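Long-range contact in gingipain R2 Pro-Domain (Porphyromonas gingivalis, PDB 4IEF), which probably keeps the arginine-specific cysteine protease gingipain R2 latent and assists its folding until the pro-domain is cleaved away: residues Q23-F37 with L163-E175. Numbering follows the deposited sequence.
Sequences QSMSKVQFRMDNLQF and LRIYTEIVVAVSE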
loop_
_atom_site.group_PDB
_atom_site.type_symbol
_atom_site.label_atom_id
_atom_site.label_comp_id
_atom_site.label_asym_id
_atom_site.label_seq_id
_atom_site.Cartn_x
_atom_site.Cartn_y
_atom_site.Cartn_z
ATOM N N GLN A 23 -9.256 -25.684 11.457
ATOM C CA GLN A 23 -9.615 -24.554 12.333
ATOM C C GLN A 23 -8.451 -23.523 12.362
ATOM O O GLN A 23 -8.219 -22.871 11.342
ATOM C CB GLN A 23 -10.126 -24.958 13.750
ATOM C CG GLN A 23 -9.396 -26.073 14.520
ATOM C CD GLN A 23 -8.653 -25.567 15.738
ATOM O OE1 GLN A 23 -7.422 -25.442 15.739
ATOM N NE2 GLN A 23 -9.380 -25.293 16.814
ATOM N N SER A 24 -7.703 -23.410 13.477
ATOM C CA SER A 24 -6.586 -22.471 13.595
ATOM C C SER A 24 -5.218 -23.171 13.412
ATOM O O SER A 24 -4.200 -22.485 13.285
ATOM C CB SER A 24 -6.644 -21.734 14.931
ATOM O OG SER A 24 -6.830 -22.605 16.034
ATOM N N MET A 25 -5.209 -24.526 13.367
ATOM C CA MET A 25 -4.014 -25.358 13.174
ATOM C C MET A 25 -3.640 -25.406 11.684
ATOM O O MET A 25 -4.525 -25.564 10.840
ATOM C CB MET A 25 -4.249 -26.770 13.728
ATOM C CG MET A 25 -2.985 -27.465 14.182
ATOM S SD MET A 25 -2.049 -28.273 12.861
ATOM C CE MET A 25 -2.962 -29.811 12.710
ATOM N N SER A 26 -2.333 -25.256 11.368
ATOM C CA SER A 26 -1.819 -25.228 9.996
ATOM C C SER A 26 -0.499 -25.968 9.839
ATOM O O SER A 26 0.394 -25.847 10.678
ATOM C CB SER A 26 -1.621 -23.786 9.525
ATOM O OG SER A 26 -2.845 -23.112 9.276
ATOM N N LYS A 27 -0.363 -26.689 8.722
ATOM C CA LYS A 27 0.848 -27.431 8.369
ATOM C C LYS A 27 1.433 -26.788 7.116
ATOM O O LYS A 27 0.800 -26.815 6.055
ATOM C CB LYS A 27 0.543 -28.922 8.167
ATOM C CG LYS A 27 1.667 -29.851 8.592
ATOM C CD LYS A 27 1.226 -31.309 8.511
ATOM C CE LYS A 27 2.394 -32.256 8.457
ATOM N NZ LYS A 27 1.951 -33.647 8.184
ATOM N N VAL A 28 2.597 -26.131 7.260
ATOM C CA VAL A 28 3.232 -25.402 6.162
ATOM C C VAL A 28 4.560 -26.076 5.795
ATOM O O VAL A 28 5.392 -26.354 6.665
ATOM C CB VAL A 28 3.414 -23.883 6.474
ATOM C CG1 VAL A 28 3.973 -23.124 5.268
ATOM C CG2 VAL A 28 2.105 -23.242 6.941
ATOM N N GLN A 29 4.741 -26.329 4.494
ATOM C CA GLN A 29 5.946 -26.919 3.944
ATOM C C GLN A 29 6.784 -25.863 3.234
ATOM O O GLN A 29 6.283 -25.108 2.398
ATOM C CB GLN A 29 5.596 -28.069 2.976
ATOM C CG GLN A 29 6.759 -28.521 2.080
ATOM C CD GLN A 29 6.391 -29.659 1.170
ATOM O OE1 GLN A 29 6.160 -30.784 1.609
ATOM N NE2 GLN A 29 6.341 -29.390 -0.128
ATOM N N PHE A 30 8.066 -25.827 3.573
ATOM C CA PHE A 30 9.063 -24.996 2.916
ATOM C C PHE A 30 9.982 -25.916 2.141
ATOM O O PHE A 30 10.378 -26.972 2.653
ATOM C CB PHE A 30 9.872 -24.142 3.916
ATOM C CG PHE A 30 11.164 -23.601 3.337
ATOM C CD1 PHE A 30 12.339 -24.351 3.386
ATOM C CD2 PHE A 30 11.195 -22.366 2.694
ATOM C CE1 PHE A 30 13.512 -23.886 2.780
ATOM C CE2 PHE A 30 12.383 -21.884 2.120
ATOM C CZ PHE A 30 13.529 -22.646 2.167
ATOM N N ARG A 31 10.359 -25.497 0.936
ATOM C CA ARG A 31 11.344 -26.196 0.128
ATOM C C ARG A 31 12.284 -25.157 -0.464
ATOM O O ARG A 31 11.830 -24.096 -0.906
ATOM C CB ARG A 31 10.694 -27.081 -0.939
ATOM C CG ARG A 31 10.311 -28.460 -0.417
ATOM C CD ARG A 31 9.552 -29.263 -1.451
ATOM N NE ARG A 31 9.330 -30.636 -1.003
ATOM C CZ ARG A 31 8.567 -31.522 -1.636
ATOM N NH1 ARG A 31 7.924 -31.183 -2.747
ATOM N NH2 ARG A 31 8.431 -32.750 -1.156
ATOM N N MET A 32 13.602 -25.428 -0.393
ATOM C CA MET A 32 14.636 -24.527 -0.905
ATOM C C MET A 32 14.495 -24.368 -2.425
ATOM O O MET A 32 14.394 -25.359 -3.148
ATOM C CB MET A 32 16.045 -25.029 -0.532
ATOM C CG MET A 32 17.168 -24.065 -0.935
ATOM S SD MET A 32 17.018 -22.406 -0.211
ATOM C CE MET A 32 17.741 -22.703 1.402
ATOM N N ASP A 33 14.475 -23.115 -2.890
ATOM C CA ASP A 33 14.321 -22.825 -4.303
ATOM C C ASP A 33 15.338 -21.781 -4.745
ATOM O O ASP A 33 15.471 -20.732 -4.108
ATOM C CB ASP A 33 12.883 -22.364 -4.601
ATOM C CG ASP A 33 12.582 -22.240 -6.082
ATOM O OD1 ASP A 33 12.613 -21.107 -6.599
ATOM O OD2 ASP A 33 12.327 -23.278 -6.722
ATOM N N ASN A 34 16.056 -22.090 -5.840
ATOM C CA ASN A 34 17.070 -21.256 -6.502
ATOM C C ASN A 34 18.110 -20.661 -5.507
ATOM O O ASN A 34 18.391 -19.461 -5.539
ATOM C CB ASN A 34 16.383 -20.140 -7.328
ATOM C CG ASN A 34 17.278 -19.425 -8.318
ATOM O OD1 ASN A 34 18.226 -19.983 -8.869
ATOM N ND2 ASN A 34 16.979 -18.172 -8.574
ATOM N N LEU A 35 18.684 -21.507 -4.636
ATOM C CA LEU A 35 19.715 -21.049 -3.698
ATOM C C LEU A 35 20.986 -20.659 -4.465
ATOM O O LEU A 35 21.542 -21.473 -5.197
ATOM C CB LEU A 35 20.035 -22.095 -2.616
ATOM C CG LEU A 35 21.201 -21.744 -1.667
ATOM C CD1 LEU A 35 20.795 -20.683 -0.645
ATOM C CD2 LEU A 35 21.725 -22.985 -0.978
ATOM N N GLN A 36 21.409 -19.397 -4.319
ATOM C CA GLN A 36 22.606 -18.854 -4.979
ATOM C C GLN A 36 23.521 -18.178 -3.963
ATOM O O GLN A 36 23.063 -17.770 -2.893
ATOM C CB GLN A 36 22.239 -17.849 -6.101
ATOM C CG GLN A 36 21.194 -18.359 -7.100
ATOM C CD GLN A 36 21.559 -18.216 -8.555
ATOM O OE1 GLN A 36 20.842 -17.573 -9.323
ATOM N NE2 GLN A 36 22.614 -18.905 -8.987
ATOM N N PHE A 37 24.806 -18.036 -4.315
ATOM C CA PHE A 37 25.809 -17.389 -3.474
ATOM C C PHE A 37 26.535 -16.334 -4.295
ATOM O O PHE A 37 27.012 -16.625 -5.393
ATOM C CB PHE A 37 26.790 -18.421 -2.885
ATOM C CG PHE A 37 26.155 -19.408 -1.937
ATOM C CD1 PHE A 37 25.714 -20.651 -2.389
ATOM C CD2 PHE A 37 25.994 -19.100 -0.591
ATOM C CE1 PHE A 37 25.119 -21.563 -1.508
ATOM C CE2 PHE A 37 25.397 -20.007 0.284
ATOM C CZ PHE A 37 24.958 -21.232 -0.181
ATOM N N LEU A 163 28.097 -24.658 6.780
ATOM C CA LEU A 163 26.776 -24.170 6.445
ATOM C C LEU A 163 25.831 -25.346 6.232
ATOM O O LEU A 163 26.133 -26.255 5.457
ATOM C CB LEU A 163 26.809 -23.267 5.198
ATOM C CG LEU A 163 25.454 -22.711 4.714
ATOM C CD1 LEU A 163 25.010 -21.496 5.537
ATOM C CD2 LEU A 163 25.512 -22.357 3.251
ATOM N N ARG A 164 24.691 -25.314 6.926
ATOM C CA ARG A 164 23.626 -26.305 6.806
ATOM C C ARG A 164 22.518 -25.718 5.935
ATOM O O ARG A 164 21.982 -24.655 6.253
ATOM C CB ARG A 164 23.101 -26.722 8.188
ATOM C CG ARG A 164 24.065 -27.618 8.939
ATOM C CD ARG A 164 23.558 -27.947 10.327
ATOM N NE ARG A 164 24.496 -28.811 11.046
ATOM C CZ ARG A 164 24.347 -29.192 12.311
ATOM N NH1 ARG A 164 23.295 -28.787 13.015
ATOM N NH2 ARG A 164 25.247 -29.978 12.884
ATOM N N ILE A 165 22.240 -26.375 4.801
ATOM C CA ILE A 165 21.217 -25.956 3.846
ATOM C C ILE A 165 20.005 -26.864 4.011
ATOM O O ILE A 165 20.057 -28.027 3.619
ATOM C CB ILE A 165 21.756 -25.950 2.381
ATOM C CG1 ILE A 165 22.962 -24.987 2.223
ATOM C CG2 ILE A 165 20.630 -25.609 1.378
ATOM C CD1 ILE A 165 23.981 -25.379 1.149
ATOM N N TYR A 166 18.920 -26.333 4.588
ATOM C CA TYR A 166 17.690 -27.095 4.779
ATOM C C TYR A 166 16.884 -27.064 3.483
ATOM O O TYR A 166 16.332 -26.033 3.106
ATOM C CB TYR A 166 16.888 -26.583 5.987
ATOM C CG TYR A 166 17.489 -26.991 7.314
ATOM C CD1 TYR A 166 18.556 -26.287 7.866
ATOM C CD2 TYR A 166 17.002 -28.091 8.013
ATOM C CE1 TYR A 166 19.134 -26.675 9.074
ATOM C CE2 TYR A 166 17.567 -28.483 9.227
ATOM C CZ TYR A 166 18.633 -27.771 9.754
ATOM O OH TYR A 166 19.204 -28.157 10.945
ATOM N N THR A 167 16.888 -28.195 2.768
ATOM C CA THR A 167 16.208 -28.343 1.480
ATOM C C THR A 167 14.695 -28.441 1.682
ATOM O O THR A 167 13.948 -28.030 0.795
ATOM C CB THR A 167 16.757 -29.538 0.702
ATOM O OG1 THR A 167 16.626 -30.719 1.494
ATOM C CG2 THR A 167 18.206 -29.337 0.278
ATOM N N GLU A 168 14.252 -28.960 2.849
ATOM C CA GLU A 168 12.839 -29.074 3.202
ATOM C C GLU A 168 12.629 -28.891 4.704
ATOM O O GLU A 168 13.398 -29.417 5.513
ATOM C CB GLU A 168 12.248 -30.412 2.741
ATOM C CG GLU A 168 10.736 -30.482 2.861
ATOM C CD GLU A 168 10.164 -31.857 2.600
ATOM O OE1 GLU A 168 9.630 -32.073 1.487
ATOM O OE2 GLU A 168 10.261 -32.725 3.498
ATOM N N ILE A 169 11.592 -28.115 5.062
ATOM C CA ILE A 169 11.146 -27.864 6.435
ATOM C C ILE A 169 9.619 -27.895 6.445
ATOM O O ILE A 169 8.987 -27.109 5.736
ATOM C CB ILE A 169 11.676 -26.532 7.077
ATOM C CG1 ILE A 169 13.215 -26.378 6.992
ATOM C CG2 ILE A 169 11.175 -26.394 8.538
ATOM C CD1 ILE A 169 13.730 -24.922 7.198
ATOM N N VAL A 170 9.031 -28.780 7.262
ATOM C CA VAL A 170 7.583 -28.845 7.435
ATOM C C VAL A 170 7.295 -28.465 8.882
ATOM O O VAL A 170 7.825 -29.096 9.806
ATOM C CB VAL A 170 6.932 -30.200 7.036
ATOM C CG1 VAL A 170 5.414 -30.140 7.191
ATOM C CG2 VAL A 170 7.305 -30.590 5.606
ATOM N N VAL A 171 6.476 -27.416 9.075
ATOM C CA VAL A 171 6.123 -26.955 10.415
ATOM C C VAL A 171 4.626 -27.123 10.689
ATOM O O VAL A 171 3.800 -27.035 9.778
ATOM C CB VAL A 171 6.573 -25.494 10.708
ATOM C CG1 VAL A 171 8.091 -25.358 10.653
ATOM C CG2 VAL A 171 5.890 -24.476 9.789
ATOM N N ALA A 172 4.296 -27.340 11.966
ATOM C CA ALA A 172 2.932 -27.399 12.462
ATOM C C ALA A 172 2.713 -26.194 13.383
ATOM O O ALA A 172 3.412 -26.047 14.395
ATOM C CB ALA A 172 2.688 -28.713 13.202
ATOM N N VAL A 173 1.813 -25.291 12.987
ATOM C CA VAL A 173 1.481 -24.106 13.775
ATOM C C VAL A 173 0.137 -24.402 14.445
ATOM O O VAL A 173 -0.883 -24.532 13.764
ATOM C CB VAL A 173 1.501 -22.789 12.952
ATOM C CG1 VAL A 173 1.074 -21.595 13.809
ATOM C CG2 VAL A 173 2.887 -22.545 12.343
ATOM N N SER A 174 0.164 -24.584 15.772
ATOM C CA SER A 174 -1.006 -24.954 16.570
ATOM C C SER A 174 -1.128 -24.095 17.822
ATOM O O SER A 174 -0.149 -23.468 18.236
ATOM C CB SER A 174 -0.914 -26.427 16.964
ATOM O OG SER A 174 0.291 -26.694 17.659
ATOM N N GLU A 175 -2.324 -24.081 18.436
ATOM C CA GLU A 175 -2.581 -23.311 19.658
ATOM C C GLU A 175 -2.118 -24.072 20.895
ATOM O O GLU A 175 -2.049 -25.299 20.877
ATOM C CB GLU A 175 -4.061 -22.904 19.791
ATOM C CG GLU A 175 -5.072 -23.991 19.502
ATOM C CD GLU A 175 -6.494 -23.628 19.880
ATOM O OE1 GLU A 175 -7.176 -22.910 19.110
ATOM O OE2 GLU A 175 -6.934 -24.099 20.949
#
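Three hydrogen-bonded pairs, S26 with V173, V28 with V171 and F30 with I169, zip strand 25-31 to strand 162-176, each residue both giving and accepting a backbone bond; F30 N to I169 O measures 2.7 Å. A seventh backbone bond, from M32 N to T167 O, continues the ladder to the corner where T167 and E168, both opposite K89, form a classic beta bulge. The pairing belongs to the pro-domain's large antiparallel sheet, in which strand 17-22 flanks the first strand and strand 79-93 the second. Apolar residues suit the buried face of V28, F30, I169 and V171, where F30 CD1 lies 4.1 Å from I169 CD1 and F151 adds a further ring. The other face mixes polar chains with V170 and A172: opposite charges suit R31 and E168, side by side, R31 NE (2.9 Å) and NH2 both gripping E168 OE1 in a salt bridge, flat groups 11° apart. K27's aliphatic stem crosses V170 obliquely, CE 3.9 Å from CG1. On the corner's other side mainly apolar groups meet, with L35 CD2 3.7 Å from I165 CG2, while F37, its CG anti to the carbonyl carbon (chi1 -65°), brings CZ within 3.7 Å of L163 CD2.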